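Local coordinates for protein acetyltransferase, GNAT family (Streptococcus agalactiae 2603V/R, PDB 2Q7B) that probably transfers an acetyl group to an amine of an as yet unidentified substrate, as a member of the GNAT family of N-acetyltransferases, at residues 61-64 and 65-69. Residues are numbered along the deposited sequence; the frame is centred on the assembly and turned at random.
Sequences QIEN and YYQNR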
ATOM      1  N   GLN A  61       9.871  -3.825  -1.699  1.00 37.01           N
ATOM      2  CA  GLN A  61      11.078  -4.618  -1.912  1.00 35.53           C
ATOM      3  C   GLN A  61      12.154  -4.100  -0.971  1.00 32.61           C
ATOM      4  O   GLN A  61      13.271  -3.825  -1.394  1.00 31.71           O
ATOM      5  CB  GLN A  61      11.525  -4.537  -3.373  1.00 35.88           C
ATOM      6  CG  GLN A  61      11.664  -3.127  -3.942  1.00 38.18           C
ATOM      7  CD  GLN A  61      11.846  -3.117  -5.467  1.00 38.90           C
ATOM      8  OE1 GLN A  61      12.588  -3.915  -5.997  1.00 45.83           O
ATOM      9  NE2 GLN A  61      11.167  -2.198  -6.157  1.00 44.12           N
ATOM     10  N   ILE A  62      11.804  -3.984   0.308  1.00 33.02           N
ATOM     11  CA  ILE A  62      12.711  -3.425   1.326  1.00 34.42           C
ATOM     12  C   ILE A  62      14.013  -4.198   1.446  1.00 35.91           C
ATOM     13  O   ILE A  62      15.078  -3.588   1.524  1.00 33.86           O
ATOM     14  CB  ILE A  62      12.015  -3.281   2.704  1.00 35.06           C
ATOM     15  CG1 ILE A  62      11.007  -2.127   2.637  1.00 34.18           C
ATOM     16  CG2 ILE A  62      13.024  -3.035   3.804  1.00 35.20           C
ATOM     17  CD1 ILE A  62      10.055  -2.047   3.800  1.00 37.02           C
ATOM     18  N   GLU A  63      13.930  -5.531   1.455  1.00 36.02           N
ATOM     19  CA  GLU A  63      15.119  -6.367   1.589  1.00 39.85           C
ATOM     20  C   GLU A  63      16.123  -6.135   0.453  1.00 37.34           C
ATOM     21  O   GLU A  63      17.301  -5.945   0.695  1.00 39.20           O
ATOM     22  CB  GLU A  63      14.734  -7.850   1.718  1.00 38.29           C
ATOM     23  CG  GLU A  63      15.913  -8.789   1.976  1.00 49.64           C
ATOM     24  CD  GLU A  63      15.514 -10.264   2.163  1.00 49.26           C
ATOM     25  OE1 GLU A  63      14.301 -10.573   2.241  1.00 61.60           O
ATOM     26  OE2 GLU A  63      16.438 -11.111   2.237  1.00 64.66           O
ATOM     27  N   ASN A  64      15.653  -6.124  -0.779  1.00 37.00           N
ATOM     28  CA  ASN A  64      16.542  -5.923  -1.905  1.00 38.27           C
ATOM     29  C   ASN A  64      17.019  -4.501  -2.079  1.00 36.42           C
ATOM     30  O   ASN A  64      18.150  -4.285  -2.454  1.00 37.27           O
ATOM     31  CB  ASN A  64      15.870  -6.367  -3.200  1.00 38.63           C
ATOM     32  CG  ASN A  64      15.714  -7.874  -3.290  1.00 46.26           C
ATOM     33  OD1 ASN A  64      16.156  -8.617  -2.413  1.00 56.38           O
ATOM     34  ND2 ASN A  64      15.090  -8.332  -4.363  1.00 55.07           N
ATOM     35  N   TYR A  65      16.152  -3.536  -1.797  1.00 37.41           N
ATOM     36  CA  TYR A  65      16.461  -2.141  -2.044  1.00 35.76           C
ATOM     37  C   TYR A  65      17.335  -1.567  -0.945  1.00 35.11           C
ATOM     38  O   TYR A  65      18.288  -0.865  -1.225  1.00 32.17           O
ATOM     39  CB  TYR A  65      15.164  -1.363  -2.204  1.00 37.66           C
ATOM     40  CG  TYR A  65      15.318   0.052  -2.693  1.00 36.33           C
ATOM     41  CD1 TYR A  65      15.602   1.088  -1.800  1.00 39.47           C
ATOM     42  CD2 TYR A  65      15.125   0.365  -4.038  1.00 40.17           C
ATOM     43  CE1 TYR A  65      15.712   2.381  -2.225  1.00 42.73           C
ATOM     44  CE2 TYR A  65      15.258   1.669  -4.479  1.00 39.02           C
ATOM     45  CZ  TYR A  65      15.546   2.661  -3.567  1.00 41.90           C
ATOM     46  OH  TYR A  65      15.667   3.964  -3.967  1.00 51.96           O
ATOM     47  N   TYR A  66      17.006  -1.864   0.309  1.00 35.20           N
ATOM     48  CA  TYR A  66      17.753  -1.329   1.449  1.00 33.76           C
ATOM     49  C   TYR A  66      18.737  -2.322   2.049  1.00 34.24           C
ATOM     50  O   TYR A  66      19.940  -2.106   2.026  1.00 32.10           O
ATOM     51  CB  TYR A  66      16.787  -0.860   2.569  1.00 33.61           C
ATOM     52  CG  TYR A  66      15.917   0.302   2.166  1.00 31.42           C
ATOM     53  CD1 TYR A  66      16.392   1.596   2.221  1.00 27.66           C
ATOM     54  CD2 TYR A  66      14.639   0.101   1.678  1.00 32.36           C
ATOM     55  CE1 TYR A  66      15.601   2.679   1.835  1.00 33.72           C
ATOM     56  CE2 TYR A  66      13.839   1.169   1.299  1.00 33.35           C
ATOM     57  CZ  TYR A  66      14.332   2.456   1.380  1.00 35.82           C
ATOM     58  OH  TYR A  66      13.541   3.501   0.973  1.00 39.52           O
ATOM     59  N   GLN A  67      18.199  -3.427   2.549  1.00 33.66           N
ATOM     60  CA  GLN A  67      18.961  -4.357   3.370  1.00 33.64           C
ATOM     61  C   GLN A  67      20.080  -5.125   2.685  1.00 33.13           C
ATOM     62  O   GLN A  67      21.120  -5.325   3.287  1.00 33.03           O
ATOM     63  CB  GLN A  67      17.995  -5.288   4.110  1.00 32.50           C
ATOM     64  CG  GLN A  67      17.067  -4.509   5.050  1.00 32.08           C
ATOM     65  CD  GLN A  67      15.977  -5.367   5.657  1.00 35.01           C
ATOM     66  OE1 GLN A  67      15.426  -6.250   4.992  1.00 37.20           O
ATOM     67  NE2 GLN A  67      15.639  -5.094   6.916  1.00 31.66           N
ATOM     68  N   ASN A  68      19.874  -5.536   1.438  1.00 34.88           N
ATOM     69  CA  ASN A  68      20.890  -6.258   0.691  1.00 35.70           C
ATOM     70  C   ASN A  68      21.942  -5.344   0.079  1.00 35.44           C
ATOM     71  O   ASN A  68      22.917  -5.832  -0.471  1.00 37.15           O
ATOM     72  CB  ASN A  68      20.253  -7.133  -0.397  1.00 36.76           C
ATOM     73  CG  ASN A  68      19.441  -8.292   0.182  1.00 41.53           C
ATOM     74  OD1 ASN A  68      19.538  -8.615   1.373  1.00 42.07           O
ATOM     75  ND2 ASN A  68      18.649  -8.932  -0.668  1.00 47.97           N
ATOM     76  N   ARG A  69      21.754  -4.030   0.178  1.00 34.20           N
ATOM     77  CA  ARG A  69      22.708  -3.078  -0.375  1.00 33.69           C
ATOM     78  C   ARG A  69      23.320  -2.189   0.698  1.00 32.07           C
ATOM     79  O   ARG A  69      23.484  -1.003   0.485  1.00 33.73           O
ATOM     80  CB  ARG A  69      22.023  -2.232  -1.453  1.00 34.26           C
ATOM     81  CG  ARG A  69      21.431  -3.065  -2.593  1.00 35.03           C
ATOM     82  CD  ARG A  69      21.079  -2.180  -3.778  1.00 37.96           C
ATOM     83  NE  ARG A  69      20.036  -1.205  -3.454  1.00 45.91           N
ATOM     84  CZ  ARG A  69      19.711  -0.148  -4.210  1.00 49.96           C
ATOM     85  NH1 ARG A  69      20.339   0.099  -5.355  1.00 54.39           N
ATOM     86  NH2 ARG A  69      18.743   0.684  -3.822  1.00 42.06           N
TER
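The Y66 ring presents one edge to the I62 carbonyl, with I62 O in the ring plane 3.7 Å from Y66 CD2, while CD1 of Y65 stands over the centre of one ring face. I62 adds its CG2 branch, 4.1 Å from Y66 CD2. NH2 of R69 in turn lies 3.4 Å above the plane of the Y65 ring, over its centre. The guanidinium of R69 meets Y65 O with its edge, R69 NE at 2.9 Å and R69 NH2 at 3.1 Å, so two nearly coplanar N-H groups grip one oxygen and fix the rotation of the group; the bend at chi3 (-64°) turns the arginine back to reach it. Residues 61-69 span the short helix 62-67 of this GNAT-family domain and the residues flanking it, with Q61 at the N-cap position. Y65 N bonds to Q61 O in the ordinary alpha pattern, but around 65-67 the turn widens to pi type: I62 O accepts from both Y66 N and Q67 N, and N68 N reaches E63 O at 2.7 Å, five residues on. On the outer side N64 and N68 run side by side, amide planes 37° apart, with N64 OD1 3.1 Å from N68 ND2. Q67 OE1 rests 3.4 Å from E63 CA, while NE2 bonds to Q72 and Y25. Inward, Y66 meets F73 edge-to-face and its hydroxyl bonds to D58, near a bound citrate.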